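Local coordinates for natterin-like protein (Lethenteron camtschaticum, PDB 6IUL) that probably recognises glycans through a jacalin-like lectin domain and forms membrane pores through an aerolysin-type module, acting as a cytotoxic immune protein, at residues Trp40-Trp48 against Glu55-Ser63. Sequence-based numbering, arbitrary orientation.
Sequences WQVRGVQVW and ETFGAMDSS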
# COMPACT_ATOMS: atom_id res chain seq x y z
N TRP A 40 -8.13 -25.42 45.08
CA TRP A 40 -8.87 -24.28 45.65
C TRP A 40 -8.20 -22.95 45.26
O TRP A 40 -8.32 -21.92 45.95
CB TRP A 40 -9.01 -24.42 47.20
CG TRP A 40 -7.70 -24.74 47.93
CD1 TRP A 40 -7.06 -25.98 48.00
CD2 TRP A 40 -6.91 -23.84 48.72
NE1 TRP A 40 -5.92 -25.86 48.75
CE2 TRP A 40 -5.81 -24.58 49.23
CE3 TRP A 40 -7.02 -22.48 49.05
CZ2 TRP A 40 -4.79 -24.00 50.01
CZ3 TRP A 40 -6.02 -21.89 49.84
CH2 TRP A 40 -4.92 -22.66 50.32
N GLN A 41 -7.49 -22.94 44.15
CA GLN A 41 -6.76 -21.74 43.75
C GLN A 41 -6.23 -21.83 42.32
O GLN A 41 -6.15 -22.94 41.74
CB GLN A 41 -5.58 -21.46 44.71
CG GLN A 41 -4.41 -22.38 44.52
CD GLN A 41 -4.52 -23.72 45.28
OE1 GLN A 41 -5.53 -24.37 45.27
NE2 GLN A 41 -3.45 -24.13 45.84
N VAL A 42 -5.92 -20.66 41.76
CA VAL A 42 -4.95 -20.57 40.69
C VAL A 42 -3.58 -20.64 41.37
O VAL A 42 -3.30 -19.81 42.23
CB VAL A 42 -5.08 -19.25 39.91
CG1 VAL A 42 -3.86 -19.05 38.97
CG2 VAL A 42 -6.40 -19.25 39.15
N ARG A 43 -2.76 -21.64 40.99
CA ARG A 43 -1.46 -21.85 41.61
C ARG A 43 -0.39 -20.93 41.06
O ARG A 43 0.51 -20.49 41.79
CB ARG A 43 -1.02 -23.30 41.39
CG ARG A 43 -1.65 -24.31 42.33
CD ARG A 43 -0.46 -24.78 43.22
NE ARG A 43 0.19 -25.89 42.55
CZ ARG A 43 1.22 -26.61 43.02
NH1 ARG A 43 1.88 -26.30 44.12
NH2 ARG A 43 1.59 -27.69 42.37
N GLY A 44 -0.46 -20.69 39.76
CA GLY A 44 0.62 -19.97 39.13
C GLY A 44 0.29 -19.49 37.73
O GLY A 44 -0.62 -20.00 37.08
N VAL A 45 1.07 -18.53 37.28
CA VAL A 45 0.91 -17.97 35.96
C VAL A 45 2.29 -17.71 35.37
O VAL A 45 3.18 -17.23 36.06
CB VAL A 45 0.12 -16.65 36.11
CG1 VAL A 45 0.35 -15.74 34.98
CG2 VAL A 45 -1.36 -16.93 36.22
N GLN A 46 2.47 -18.02 34.10
CA GLN A 46 3.61 -17.56 33.35
C GLN A 46 3.13 -16.68 32.16
O GLN A 46 2.18 -17.02 31.45
CB GLN A 46 4.40 -18.75 32.89
CG GLN A 46 5.61 -18.49 32.02
CD GLN A 46 6.56 -19.68 31.92
OE1 GLN A 46 6.30 -20.67 31.25
NE2 GLN A 46 7.67 -19.54 32.57
N VAL A 47 3.79 -15.56 31.94
CA VAL A 47 3.36 -14.56 31.01
C VAL A 47 4.52 -14.17 30.10
O VAL A 47 5.67 -13.93 30.58
CB VAL A 47 2.93 -13.28 31.77
CG1 VAL A 47 2.50 -12.18 30.82
CG2 VAL A 47 1.84 -13.57 32.79
N TRP A 48 4.22 -14.09 28.81
CA TRP A 48 5.19 -13.65 27.79
C TRP A 48 4.70 -12.35 27.11
O TRP A 48 3.50 -12.24 26.75
CB TRP A 48 5.30 -14.69 26.68
CG TRP A 48 5.90 -16.01 27.02
CD1 TRP A 48 7.14 -16.44 26.65
CD2 TRP A 48 5.27 -17.11 27.70
NE1 TRP A 48 7.33 -17.74 27.07
CE2 TRP A 48 6.20 -18.18 27.71
CE3 TRP A 48 4.02 -17.30 28.28
CZ2 TRP A 48 5.92 -19.44 28.32
CZ3 TRP A 48 3.72 -18.51 28.86
CH2 TRP A 48 4.66 -19.59 28.88
N GLU A 55 7.96 -14.06 32.46
CA GLU A 55 8.07 -14.21 33.89
C GLU A 55 6.97 -15.08 34.51
O GLU A 55 5.87 -15.15 33.99
CB GLU A 55 8.09 -12.82 34.55
CG GLU A 55 8.87 -12.80 35.87
CD GLU A 55 9.11 -11.40 36.45
OE1 GLU A 55 9.27 -11.30 37.69
OE2 GLU A 55 9.10 -10.40 35.70
N THR A 56 7.28 -15.65 35.67
CA THR A 56 6.43 -16.56 36.37
C THR A 56 6.14 -16.09 37.79
O THR A 56 7.02 -15.62 38.51
CB THR A 56 7.10 -17.95 36.41
OG1 THR A 56 7.30 -18.43 35.07
CG2 THR A 56 6.20 -18.93 37.15
N PHE A 57 4.89 -16.23 38.19
CA PHE A 57 4.46 -15.95 39.52
C PHE A 57 3.69 -17.11 40.09
O PHE A 57 3.02 -17.84 39.31
CB PHE A 57 3.57 -14.70 39.49
CG PHE A 57 4.24 -13.54 38.82
CD1 PHE A 57 5.27 -12.84 39.45
CD2 PHE A 57 3.89 -13.19 37.53
CE1 PHE A 57 5.93 -11.81 38.80
CE2 PHE A 57 4.53 -12.17 36.89
CZ PHE A 57 5.55 -11.48 37.53
N GLY A 58 3.72 -17.27 41.42
CA GLY A 58 3.14 -18.45 42.09
C GLY A 58 3.93 -19.67 41.68
O GLY A 58 5.15 -19.55 41.51
N ALA A 59 3.27 -20.81 41.45
CA ALA A 59 3.95 -22.07 41.11
C ALA A 59 3.30 -22.71 39.90
O ALA A 59 2.08 -22.73 39.79
CB ALA A 59 3.87 -23.02 42.29
N MET A 60 4.12 -23.23 39.00
CA MET A 60 3.63 -23.89 37.80
C MET A 60 3.87 -25.39 37.88
O MET A 60 4.95 -25.82 38.30
CB MET A 60 4.31 -23.32 36.54
CG MET A 60 4.02 -21.84 36.31
SD MET A 60 2.32 -21.58 35.82
CE MET A 60 2.41 -22.02 34.08
N ASP A 61 2.89 -26.18 37.42
CA ASP A 61 2.99 -27.63 37.46
C ASP A 61 2.46 -28.25 36.15
O ASP A 61 2.20 -27.54 35.21
CB ASP A 61 2.31 -28.19 38.71
CG ASP A 61 0.79 -27.91 38.77
OD1 ASP A 61 0.18 -27.54 37.72
OD2 ASP A 61 0.22 -28.06 39.88
N SER A 62 2.30 -29.58 36.13
CA SER A 62 1.87 -30.31 34.97
C SER A 62 0.40 -30.01 34.58
O SER A 62 -0.01 -30.30 33.47
CB SER A 62 2.07 -31.81 35.20
OG SER A 62 1.13 -32.28 36.19
N SER A 63 -0.37 -29.37 35.44
CA SER A 63 -1.71 -28.95 35.05
C SER A 63 -1.76 -27.74 34.14
O SER A 63 -2.85 -27.26 33.86
CB SER A 63 -2.56 -28.62 36.29
OG SER A 63 -2.34 -27.27 36.78
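Val45 with Phe57, and Val47 with Glu55, each exchange a pair of backbone hydrogen bonds, so strands 42-48 and 55-58 run antiparallel, their axes 4.7 Å apart at 170°. Gln46 faces Thr56 and Gly44 faces Gly58 in the non-hydrogen-bonded pairs between and beyond them. The ladder ends with Ala59 N reaching Arg43 O at 2.8 Å. Gly58, with its positive phi of 66°, turns the chain here, and residues 59-61 then cross over Gly44 towards strand 30-37. The chain passes so close that Gly44 CA makes a CA-H...O contact of 3.2 Å with Ala59 O.

This is a beta hairpin within the jacalin-like lectin domain, and strand 55-58 forms an outer edge of a four-stranded antiparallel sheet. On the other side of strand 42-48, Arg43 and Gly44 both face Ser36 in a classic beta bulge. Val45, Val47 and Phe57 share the inward face, where Phe57 stacks on Phe19 and Val47 meets Phe21.

The opposite face carries Gln46, Thr56 and Met60. Gln46, extended with CG anti to the backbone N (chi1 177°), brings NE2 alongside Thr56 to within 2.8 Å of OG1, while its CG lies against a face of the Trp48 ring. Met60 curls back through its bent thioether chain: SD rests 3.5 Å from Gly44 C, and CE touches Gln46 CB at 4.0 Å.

Farther along, Arg43 crosses Asp61 at about a right angle in a salt bridge. Arg43 NH2 gives a nearly straight bond of 2.9 Å to Asp61 OD2, on the anti side of that oxygen, and Arg43 NE adds a weak one. Asp61 OD1 accepts from Ser63 N, which closes an Asx turn, and also from Ser63 OG, so that one carboxylate oxygen is held within the turn while OD2 meets Arg43.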